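Local coordinates for enterobactin synthetase component F-related protein (Vibrio cholerae serotype O1, PDB 4OXI), which probably activates glycine with ATP as an adenylation enzyme related to nonribosomal peptide synthetases, and is seen here holding glycyl-adenosine-5'-phosphate, at residues M220-S223 against P229-I232; P362-I367 against G475-L480; R414-L419 against G465-Q470. One frame throughout, in Å; residues are numbered along the deposited sequence.

Interaction 1. Residues M220-S223 against P229-I232; sequences MQTS and PKRI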
loop_
_atom_site.group_PDB
_atom_site.type_symbol
_atom_site.label_atom_id
_atom_site.label_comp_id
_atom_site.label_asym_id
_atom_site.label_seq_id
_atom_site.Cartn_x
_atom_site.Cartn_y
_atom_site.Cartn_z
ATOM N N MET A 220 -7.161 -4.569 -1.615
ATOM C CA MET A 220 -6.642 -3.331 -2.173
ATOM C C MET A 220 -7.199 -3.149 -3.564
ATOM O O MET A 220 -7.759 -4.079 -4.152
ATOM C CB MET A 220 -5.113 -3.368 -2.269
ATOM C CG MET A 220 -4.401 -3.333 -0.927
ATOM S SD MET A 220 -5.078 -2.109 0.224
ATOM C CE MET A 220 -3.681 -2.000 1.357
ATOM N N GLN A 221 -7.048 -1.945 -4.098
ATOM C CA GLN A 221 -7.313 -1.755 -5.506
ATOM C C GLN A 221 -6.216 -0.967 -6.199
ATOM O O GLN A 221 -5.498 -0.174 -5.591
ATOM C CB GLN A 221 -8.699 -1.165 -5.772
ATOM C CG GLN A 221 -9.030 0.111 -5.062
ATOM C CD GLN A 221 -10.440 0.611 -5.412
ATOM O OE1 GLN A 221 -11.448 -0.133 -5.329
ATOM N NE2 GLN A 221 -10.512 1.872 -5.825
ATOM N N THR A 222 -6.064 -1.243 -7.482
ATOM C CA THR A 222 -5.029 -0.616 -8.243
ATOM C C THR A 222 -5.589 -0.241 -9.605
ATOM O O THR A 222 -6.671 -0.681 -9.985
ATOM C CB THR A 222 -3.795 -1.535 -8.376
ATOM O OG1 THR A 222 -2.721 -0.804 -8.987
ATOM C CG2 THR A 222 -4.115 -2.755 -9.219
ATOM N N SER A 223 -4.838 0.591 -10.312
ATOM C CA SER A 223 -5.209 1.103 -11.619
ATOM C C SER A 223 -5.403 -0.001 -12.659
ATOM O O SER A 223 -4.552 -0.889 -12.807
ATOM C CB SER A 223 -4.116 2.068 -12.076
ATOM O OG SER A 223 -4.207 2.346 -13.454
ATOM N N PRO A 229 -10.966 -0.553 -11.934
ATOM C CA PRO A 229 -9.890 -0.934 -11.015
ATOM C C PRO A 229 -9.718 -2.449 -10.938
ATOM O O PRO A 229 -10.701 -3.198 -11.011
ATOM C CB PRO A 229 -10.380 -0.400 -9.663
ATOM C CG PRO A 229 -11.365 0.682 -10.009
ATOM C CD PRO A 229 -12.036 0.201 -11.262
ATOM N N LYS A 230 -8.470 -2.888 -10.815
ATOM C CA LYS A 230 -8.187 -4.269 -10.490
ATOM C C LYS A 230 -8.233 -4.342 -8.982
ATOM O O LYS A 230 -7.804 -3.405 -8.294
ATOM C CB LYS A 230 -6.793 -4.657 -10.966
ATOM C CG LYS A 230 -6.636 -4.701 -12.479
ATOM C CD LYS A 230 -5.181 -4.971 -12.856
ATOM C CE LYS A 230 -5.017 -5.082 -14.364
ATOM N NZ LYS A 230 -3.597 -5.399 -14.705
ATOM N N ARG A 231 -8.764 -5.435 -8.458
ATOM C CA ARG A 231 -8.757 -5.626 -7.022
ATOM C C ARG A 231 -7.949 -6.828 -6.576
ATOM O O ARG A 231 -7.942 -7.882 -7.225
ATOM C CB ARG A 231 -10.172 -5.650 -6.477
ATOM C CG ARG A 231 -10.565 -4.253 -6.013
ATOM C CD ARG A 231 -12.030 -4.076 -5.963
ATOM N NE ARG A 231 -12.584 -3.978 -7.300
ATOM C CZ ARG A 231 -13.067 -2.854 -7.817
ATOM N NH1 ARG A 231 -13.048 -1.729 -7.100
ATOM N NH2 ARG A 231 -13.564 -2.866 -9.050
ATOM N N ILE A 232 -7.248 -6.643 -5.467
ATOM C CA ILE A 232 -6.288 -7.621 -5.005
ATOM C C ILE A 232 -6.624 -7.967 -3.567
ATOM O O ILE A 232 -6.492 -7.128 -2.665
ATOM C CB ILE A 232 -4.884 -7.028 -5.074
ATOM C CG1 ILE A 232 -4.510 -6.746 -6.532
ATOM C CG2 ILE A 232 -3.873 -7.949 -4.433
ATOM C CD1 ILE A 232 -3.289 -5.857 -6.669
#

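Interaction 2. Residues P362-I367 against G475-L480; sequences PTECTI and GQRVEL. With GAP (glycyl-adenosine-5'-phosphate), chain B.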
loop_
_atom_site.group_PDB
_atom_site.type_symbol
_atom_site.label_atom_id
_atom_site.label_comp_id
_atom_site.label_asym_id
_atom_site.label_seq_id
_atom_site.Cartn_x
_atom_site.Cartn_y
_atom_site.Cartn_z
ATOM N N PRO A 362 5.371 -6.115 -5.607
ATOM C CA PRO A 362 4.085 -5.552 -6.016
ATOM C C PRO A 362 3.004 -5.921 -5.006
ATOM O O PRO A 362 3.176 -6.867 -4.220
ATOM C CB PRO A 362 3.822 -6.255 -7.347
ATOM C CG PRO A 362 4.411 -7.625 -7.141
ATOM C CD PRO A 362 5.623 -7.426 -6.235
ATOM N N THR A 363 1.901 -5.183 -5.033
ATOM C CA THR A 363 0.785 -5.445 -4.145
ATOM C C THR A 363 0.304 -6.876 -4.324
ATOM O O THR A 363 -0.134 -7.519 -3.361
ATOM C CB THR A 363 -0.350 -4.445 -4.424
ATOM O OG1 THR A 363 0.154 -3.111 -4.226
ATOM C CG2 THR A 363 -1.560 -4.686 -3.502
ATOM N N GLU A 364 0.413 -7.380 -5.553
ATOM C CA GLU A 364 -0.023 -8.743 -5.890
ATOM C C GLU A 364 0.736 -9.829 -5.113
ATOM O O GLU A 364 0.282 -10.974 -5.017
ATOM C CB GLU A 364 0.121 -8.983 -7.398
ATOM C CG GLU A 364 -0.951 -8.289 -8.262
ATOM C CD GLU A 364 -0.599 -6.837 -8.645
ATOM O OE1 GLU A 364 0.306 -6.242 -8.010
ATOM O OE2 GLU A 364 -1.217 -6.292 -9.601
ATOM N N CYS A 365 1.898 -9.479 -4.567
ATOM C CA CYS A 365 2.679 -10.447 -3.813
ATOM C C CYS A 365 2.922 -9.985 -2.371
ATOM O O CYS A 365 3.980 -10.265 -1.804
ATOM C CB CYS A 365 4.013 -10.758 -4.508
ATOM S SG CYS A 365 4.686 -12.420 -4.090
ATOM N N THR A 366 1.941 -9.287 -1.800
ATOM C CA THR A 366 1.941 -8.900 -0.385
ATOM C C THR A 366 3.141 -8.040 0.013
ATOM O O THR A 366 4.091 -8.523 0.639
ATOM C CB THR A 366 1.812 -10.137 0.540
ATOM O OG1 THR A 366 0.709 -10.929 0.091
ATOM C CG2 THR A 366 1.545 -9.723 1.991
ATOM N N ILE A 367 3.070 -6.761 -0.355
ATOM C CA ILE A 367 3.985 -5.704 0.110
ATOM C C ILE A 367 5.396 -5.725 -0.504
ATOM O O ILE A 367 5.683 -4.963 -1.433
ATOM C CB ILE A 367 4.054 -5.650 1.638
ATOM C CG1 ILE A 367 2.642 -5.739 2.239
ATOM C CG2 ILE A 367 4.775 -4.386 2.090
ATOM C CD1 ILE A 367 2.637 -5.805 3.780
ATOM N N GLY A 475 4.766 8.858 -6.332
ATOM C CA GLY A 475 4.784 7.699 -5.447
ATOM C C GLY A 475 3.594 6.749 -5.512
ATOM O O GLY A 475 3.564 5.759 -4.778
ATOM N N GLN A 476 2.622 7.036 -6.382
ATOM C CA GLN A 476 1.429 6.200 -6.501
ATOM C C GLN A 476 1.385 5.423 -7.823
ATOM O O GLN A 476 1.591 5.991 -8.903
ATOM C CB GLN A 476 0.182 7.060 -6.398
ATOM C CG GLN A 476 0.097 7.902 -5.146
ATOM C CD GLN A 476 -1.228 8.642 -5.083
ATOM O OE1 GLN A 476 -2.283 8.062 -5.358
ATOM N NE2 GLN A 476 -1.183 9.930 -4.749
ATOM N N ARG A 477 1.114 4.127 -7.733
ATOM C CA ARG A 477 1.011 3.257 -8.903
ATOM C C ARG A 477 -0.136 3.654 -9.843
ATOM O O ARG A 477 -1.256 3.877 -9.400
ATOM C CB ARG A 477 0.780 1.830 -8.419
ATOM C CG ARG A 477 0.582 0.790 -9.506
ATOM C CD ARG A 477 0.530 -0.605 -8.889
ATOM N NE ARG A 477 -0.052 -1.602 -9.786
ATOM C CZ ARG A 477 -0.005 -2.917 -9.575
ATOM N NH1 ARG A 477 0.614 -3.405 -8.498
ATOM N NH2 ARG A 477 -0.566 -3.746 -10.447
ATOM N N VAL A 478 0.136 3.730 -11.140
ATOM C CA VAL A 478 -0.930 3.980 -12.107
ATOM C C VAL A 478 -0.558 3.440 -13.483
ATOM O O VAL A 478 0.619 3.385 -13.832
ATOM C CB VAL A 478 -1.270 5.490 -12.191
ATOM C CG1 VAL A 478 -0.109 6.258 -12.769
ATOM C CG2 VAL A 478 -2.559 5.721 -13.004
ATOM N N GLU A 479 -1.556 3.018 -14.256
ATOM C CA GLU A 479 -1.343 2.673 -15.663
ATOM C C GLU A 479 -1.511 3.930 -16.524
ATOM O O GLU A 479 -2.568 4.563 -16.505
ATOM C CB GLU A 479 -2.369 1.620 -16.112
ATOM C CG GLU A 479 -2.423 0.342 -15.257
ATOM C CD GLU A 479 -1.264 -0.602 -15.534
ATOM O OE1 GLU A 479 -0.498 -0.344 -16.490
ATOM O OE2 GLU A 479 -1.119 -1.606 -14.795
ATOM N N LEU A 480 -0.484 4.295 -17.281
ATOM C CA LEU A 480 -0.587 5.444 -18.177
ATOM C C LEU A 480 -1.766 5.266 -19.130
ATOM O O LEU A 480 -2.391 6.243 -19.526
ATOM C CB LEU A 480 0.713 5.659 -18.954
ATOM C CG LEU A 480 1.849 6.245 -18.110
ATOM C CD1 LEU A 480 3.079 6.509 -18.954
ATOM C CD2 LEU A 480 1.416 7.498 -17.392
HETATM N N GAP B . 4.032 -3.081 -2.387
HETATM C CA GAP B . 4.991 -1.955 -2.592
HETATM C C GAP B . 4.609 -1.272 -3.890
HETATM O O GAP B . 5.191 -0.290 -4.314
HETATM P PA GAP B . 2.843 -1.317 -5.997
HETATM O O1A GAP B . 2.011 -2.488 -6.456
HETATM O O2A GAP B . 2.208 0.046 -5.775
HETATM O O3A GAP B . 3.507 -1.849 -4.639
HETATM C "C5'" GAP B . 4.703 -2.371 -7.515
HETATM O "O5'" GAP B . 4.055 -1.188 -7.046
HETATM C "C4'" GAP B . 5.755 -1.981 -8.534
HETATM O "O4'" GAP B . 6.585 -0.953 -7.989
HETATM C "C3'" GAP B . 6.729 -3.097 -8.843
HETATM O "O3'" GAP B . 6.203 -3.980 -9.833
HETATM C "C2'" GAP B . 7.952 -2.327 -9.311
HETATM O "O2'" GAP B . 7.759 -1.851 -10.634
HETATM C "C1'" GAP B . 7.918 -1.067 -8.485
HETATM N N9 GAP B . 8.840 -1.210 -7.336
HETATM C C8 GAP B . 8.489 -1.577 -6.090
HETATM N N7 GAP B . 9.565 -1.595 -5.264
HETATM C C5 GAP B . 10.640 -1.243 -6.003
HETATM C C6 GAP B . 12.087 -1.083 -5.754
HETATM N N6 GAP B . 12.607 -1.281 -4.513
HETATM N N1 GAP B . 12.860 -0.711 -6.802
HETATM C C2 GAP B . 12.351 -0.498 -8.037
HETATM N N3 GAP B . 11.042 -0.630 -8.327
HETATM C C4 GAP B . 10.155 -0.989 -7.367
#

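Interaction 3. Residues R414-L419 against G465-Q470; sequences RGELLL and GRRDHQ. With GAP (glycyl-adenosine-5'-phosphate), chain B.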
loop_
_atom_site.group_PDB
_atom_site.type_symbol
_atom_site.label_atom_id
_atom_site.label_comp_id
_atom_site.label_asym_id
_atom_site.label_seq_id
_atom_site.Cartn_x
_atom_site.Cartn_y
_atom_site.Cartn_z
ATOM N N ARG A 414 19.136 -12.052 -17.596
ATOM C CA ARG A 414 18.323 -10.856 -17.759
ATOM C C ARG A 414 16.935 -11.242 -18.257
ATOM O O ARG A 414 16.795 -12.173 -19.050
ATOM C CB ARG A 414 19.007 -9.921 -18.766
ATOM C CG ARG A 414 18.414 -8.523 -18.877
ATOM C CD ARG A 414 19.084 -7.711 -20.000
ATOM N NE ARG A 414 18.649 -6.314 -19.983
ATOM C CZ ARG A 414 17.515 -5.873 -20.526
ATOM N NH1 ARG A 414 16.694 -6.721 -21.140
ATOM N NH2 ARG A 414 17.196 -4.583 -20.452
ATOM N N GLY A 415 15.910 -10.538 -17.780
ATOM C CA GLY A 415 14.550 -10.777 -18.234
ATOM C C GLY A 415 13.489 -10.337 -17.236
ATOM O O GLY A 415 13.763 -9.572 -16.303
ATOM N N GLU A 416 12.265 -10.814 -17.437
ATOM C CA GLU A 416 11.162 -10.436 -16.577
ATOM C C GLU A 416 11.147 -11.277 -15.307
ATOM O O GLU A 416 11.303 -12.494 -15.362
ATOM C CB GLU A 416 9.830 -10.573 -17.312
ATOM C CG GLU A 416 8.633 -10.426 -16.390
ATOM C CD GLU A 416 7.323 -10.348 -17.129
ATOM O OE1 GLU A 416 7.325 -10.538 -18.363
ATOM O OE2 GLU A 416 6.289 -10.085 -16.474
ATOM N N LEU A 417 10.955 -10.620 -14.171
ATOM C CA LEU A 417 10.909 -11.289 -12.874
ATOM C C LEU A 417 9.561 -11.957 -12.652
ATOM O O LEU A 417 8.517 -11.339 -12.876
ATOM C CB LEU A 417 11.164 -10.271 -11.761
ATOM C CG LEU A 417 11.366 -10.803 -10.346
ATOM C CD1 LEU A 417 12.553 -11.725 -10.328
ATOM C CD2 LEU A 417 11.577 -9.650 -9.359
ATOM N N LEU A 418 9.585 -13.216 -12.209
ATOM C CA LEU A 418 8.370 -13.952 -11.906
ATOM C C LEU A 418 8.339 -14.224 -10.411
ATOM O O LEU A 418 9.372 -14.509 -9.808
ATOM C CB LEU A 418 8.339 -15.284 -12.655
ATOM C CG LEU A 418 8.424 -15.258 -14.178
ATOM C CD1 LEU A 418 8.324 -16.665 -14.735
ATOM C CD2 LEU A 418 7.324 -14.397 -14.743
ATOM N N LEU A 419 7.153 -14.138 -9.812
ATOM C CA LEU A 419 7.028 -14.303 -8.370
ATOM C C LEU A 419 6.155 -15.512 -8.053
ATOM O O LEU A 419 5.218 -15.832 -8.795
ATOM C CB LEU A 419 6.422 -13.038 -7.747
ATOM C CG LEU A 419 7.103 -11.735 -8.164
ATOM C CD1 LEU A 419 6.324 -10.551 -7.642
ATOM C CD2 LEU A 419 8.535 -11.688 -7.651
ATOM N N GLY A 465 13.693 -1.733 -15.162
ATOM C CA GLY A 465 12.553 -1.046 -15.739
ATOM C C GLY A 465 11.404 -2.008 -15.945
ATOM O O GLY A 465 11.346 -3.064 -15.308
ATOM N N ARG A 466 10.497 -1.652 -16.846
ATOM C CA ARG A 466 9.282 -2.423 -17.063
ATOM C C ARG A 466 9.024 -2.605 -18.550
ATOM O O ARG A 466 9.516 -1.835 -19.368
ATOM C CB ARG A 466 8.081 -1.723 -16.406
ATOM C CG ARG A 466 8.080 -1.792 -14.881
ATOM C CD ARG A 466 6.724 -1.397 -14.272
ATOM N NE ARG A 466 5.615 -2.216 -14.764
ATOM C CZ ARG A 466 5.240 -3.383 -14.250
ATOM N NH1 ARG A 466 5.905 -3.906 -13.222
ATOM N NH2 ARG A 466 4.200 -4.040 -14.774
ATOM N N ARG A 467 8.253 -3.629 -18.895
ATOM C CA ARG A 467 7.877 -3.848 -20.286
ATOM C C ARG A 467 6.565 -3.142 -20.647
ATOM O O ARG A 467 6.143 -3.175 -21.803
ATOM C CB ARG A 467 7.743 -5.341 -20.564
ATOM C CG ARG A 467 6.900 -6.074 -19.535
ATOM C CD ARG A 467 6.091 -7.190 -20.195
ATOM N NE ARG A 467 5.564 -8.144 -19.220
ATOM C CZ ARG A 467 4.463 -7.944 -18.499
ATOM N NH1 ARG A 467 3.768 -6.815 -18.632
ATOM N NH2 ARG A 467 4.059 -8.870 -17.643
ATOM N N ASP A 468 5.917 -2.515 -19.665
ATOM C CA ASP A 468 4.638 -1.844 -19.910
ATOM C C ASP A 468 4.659 -0.363 -19.539
ATOM O O ASP A 468 5.729 0.246 -19.384
ATOM C CB ASP A 468 3.472 -2.575 -19.213
ATOM C CG ASP A 468 3.573 -2.568 -17.686
ATOM O OD1 ASP A 468 4.307 -1.732 -17.119
ATOM O OD2 ASP A 468 2.891 -3.401 -17.037
ATOM N N HIS A 469 3.478 0.217 -19.374
ATOM C CA HIS A 469 3.403 1.634 -19.039
ATOM C C HIS A 469 2.832 1.897 -17.641
ATOM O O HIS A 469 2.195 2.930 -17.387
ATOM C CB HIS A 469 2.642 2.402 -20.121
ATOM C CG HIS A 469 3.416 2.581 -21.393
ATOM N ND1 HIS A 469 4.636 3.220 -21.441
ATOM C CD2 HIS A 469 3.134 2.213 -22.666
ATOM C CE1 HIS A 469 5.077 3.233 -22.688
ATOM N NE2 HIS A 469 4.185 2.628 -23.449
ATOM N N GLN A 470 3.067 0.964 -16.728
ATOM C CA GLN A 470 2.760 1.197 -15.324
ATOM C C GLN A 470 3.900 2.032 -14.763
ATOM O O GLN A 470 5.077 1.715 -14.978
ATOM C CB GLN A 470 2.654 -0.130 -14.562
ATOM C CG GLN A 470 2.277 0.028 -13.088
ATOM C CD GLN A 470 2.446 -1.264 -12.290
ATOM O OE1 GLN A 470 1.812 -2.284 -12.582
ATOM N NE2 GLN A 470 3.305 -1.221 -11.278
HETATM N N GAP B . 4.032 -3.081 -2.387
HETATM C CA GAP B . 4.991 -1.955 -2.592
HETATM C C GAP B . 4.609 -1.272 -3.890
HETATM O O GAP B . 5.191 -0.290 -4.314
HETATM P PA GAP B . 2.843 -1.317 -5.997
HETATM O O1A GAP B . 2.011 -2.488 -6.456
HETATM O O2A GAP B . 2.208 0.046 -5.775
HETATM O O3A GAP B . 3.507 -1.849 -4.639
HETATM C "C5'" GAP B . 4.703 -2.371 -7.515
HETATM O "O5'" GAP B . 4.055 -1.188 -7.046
HETATM C "C4'" GAP B . 5.755 -1.981 -8.534
HETATM O "O4'" GAP B . 6.585 -0.953 -7.989
HETATM C "C3'" GAP B . 6.729 -3.097 -8.843
HETATM O "O3'" GAP B . 6.203 -3.980 -9.833
HETATM C "C2'" GAP B . 7.952 -2.327 -9.311
HETATM O "O2'" GAP B . 7.759 -1.851 -10.634
HETATM C "C1'" GAP B . 7.918 -1.067 -8.485
HETATM N N9 GAP B . 8.840 -1.210 -7.336
HETATM C C8 GAP B . 8.489 -1.577 -6.090
HETATM N N7 GAP B . 9.565 -1.595 -5.264
HETATM C C5 GAP B . 10.640 -1.243 -6.003
HETATM C C6 GAP B . 12.087 -1.083 -5.754
HETATM N N6 GAP B . 12.607 -1.281 -4.513
HETATM N N1 GAP B . 12.860 -0.711 -6.802
HETATM C C2 GAP B . 12.351 -0.498 -8.037
HETATM N N3 GAP B . 11.042 -0.630 -8.327
HETATM C C4 GAP B . 10.155 -0.989 -7.367
#

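Interaction 1. Residues M220-S223 against P229-I232
Met220, Gln221 and Thr222 run antiparallel to Ile232, Arg231 and Lys230, the two short strand axes coming within 4.6 Å at an angle of 149°. Met220 with Ile232 and Thr222 with Lys230 are hydrogen-bonded pairs: Met220 N reaches Ile232 O at 2.8 Å, Thr222 N reaches Lys230 O at 2.9 Å, and each pair is closed by the reverse bond. Between them Gln221 and Arg231 form the non-hydrogen-bonded pair, their CA atoms 4.4 Å apart.

These two side chains lie alongside each other and point the same way. Gln221 CB packs on Arg231 CG at 3.6 Å. A first torsion of 54° sets Gln221 CG between its own backbone N and carbonyl carbon, and the extended chain beyond carries OE1 to the edge of the guanidinium. Arg231 NH1 meets Gln221 OE1 at 2.9 Å, but the bond is weak and the amide and guanidinium planes are 66° apart. The firmer partners lie on helix 133-142: Thr139 for OE1 and Glu138 for Arg231 NH2.

On the opposite face Thr222 CG2 rests on Lys230 CB at 3.7 Å and also nears Ile232 CD1. Together the strands make a two-stranded beta hairpin whose connecting loop, rich in serine, threonine and glycine, lies in what corresponds to the A3 core motif, the P-loop-like phosphate-binding loop of adenylation enzymes.

Interaction 2. Residues P362-I367 against G475-L480
Oxygen O1A of the glycyl-adenylate phosphate is gripped by three donors from the two segments: Thr363 N at 3.0 Å, Thr363 OG1 at 3.0 Å and Arg477 NH1 at 2.6 Å. Pro362, Thr363 and Glu364 close the A5 core motif of adenylation enzymes, and Arg477 comes from the hairpin strand 476-479, so two parts of the chain more than a hundred residues apart meet on one phosphate oxygen.

Arg477 stretches out almost fully from CG to NE, with CG anti to the backbone N (chi1 177°), and this reach brings its guanidinium end-on to Glu364. Arg477 NH1 meets Glu364 OE1 at 2.9 Å and Arg477 NH2 meets Glu364 OE2 at 2.8 Å, both on the syn lone pairs of the carboxylate. The two planes are 21° apart, nearly coplanar, and the paired bonds should fix the rotation of the guanidinium while NH1 serves the phosphate as well. Glu364 is thus a second-shell residue behind Arg477, and its OE2 is probably steadied in turn by the hydroxyl of Tyr428. Glu364 itself bends at chi2 to meet the arginine. At the other end of the 362-367 loop, the ligand's glycyl amino group is fixed by a hydrogen bond from GAP N to Ile367 O of 2.7 Å.

Interaction 3. Residues R414-L419 against G465-Q470
The guanidinium of Arg467 takes Glu416 OE1 at its edge, in plane, while the carboxylate is turned steeply against it, 67° between the planes. Nearby, the guanidinium of Arg466 has Asp468 OD1 at its edge and Gln470 OE1 over one face, 3.7 Å above the plane and offset toward the rim. Residues 465-470 carry the start of the A8 core motif of adenylation enzymes, where the hinge between the large and small domains lies; Asp468 is probably the hinge residue.

Glu416 and Arg467 cross the intervening strand 445-457, with which both strand 416-419 and strand 460-466 pair. Arg467 NE gives a straight bond to Glu416 OE1 (3.1 Å, N-H...O 165°), arriving from above the carboxylate plane, whereas Arg467 NH2 reaches Glu416 OE2 at 2.8 Å with weak geometry. OE2 is also held by the backbone N of Gly451.

Arg466 answers Asp468 side-on, with Arg466 NE to Asp468 OD1 and Arg466 NH2 to Asp468 OD2 both at 2.7 Å. Gln470 N also bonds Asp468 OD1 at 3.0 Å, closing an Asx turn, and it comes from the opposite face of the carboxylate to Arg466 NE. This double grip on OD1 should fix the rotation of the Asp468 side chain. A bend at chi3 (57°) helps to set the Arg466 head between Asp468 and the ligand; Arg466 NH1 pairs with Asp452, which itself binds the nucleotide, and lies 3.4 Å from GAP O3'.

Interactions 2 and 3 both touch the glycyl-adenylate, at its phosphate and glycyl end and along its ribose side respectively, with centres about 13 Å apart. They meet where Leu480 N bonds His469 O (3.0 Å) and where Pro362 CD packs on Leu419 CD1 (3.5 Å). Interaction 1 lies on the phosphate side, its centre about 9 Å from that of interaction 2: Ser223 OG reaches Glu479 N at 2.8 Å, a probable hydrogen bond, and Ile232 CD1 rests on Glu364 CD at 3.5 Å. Interactions 1 and 3, about 19 Å apart between centres, do not touch. Interaction 1 stands back from the ligand, the side chain of Thr222 about 6 Å away.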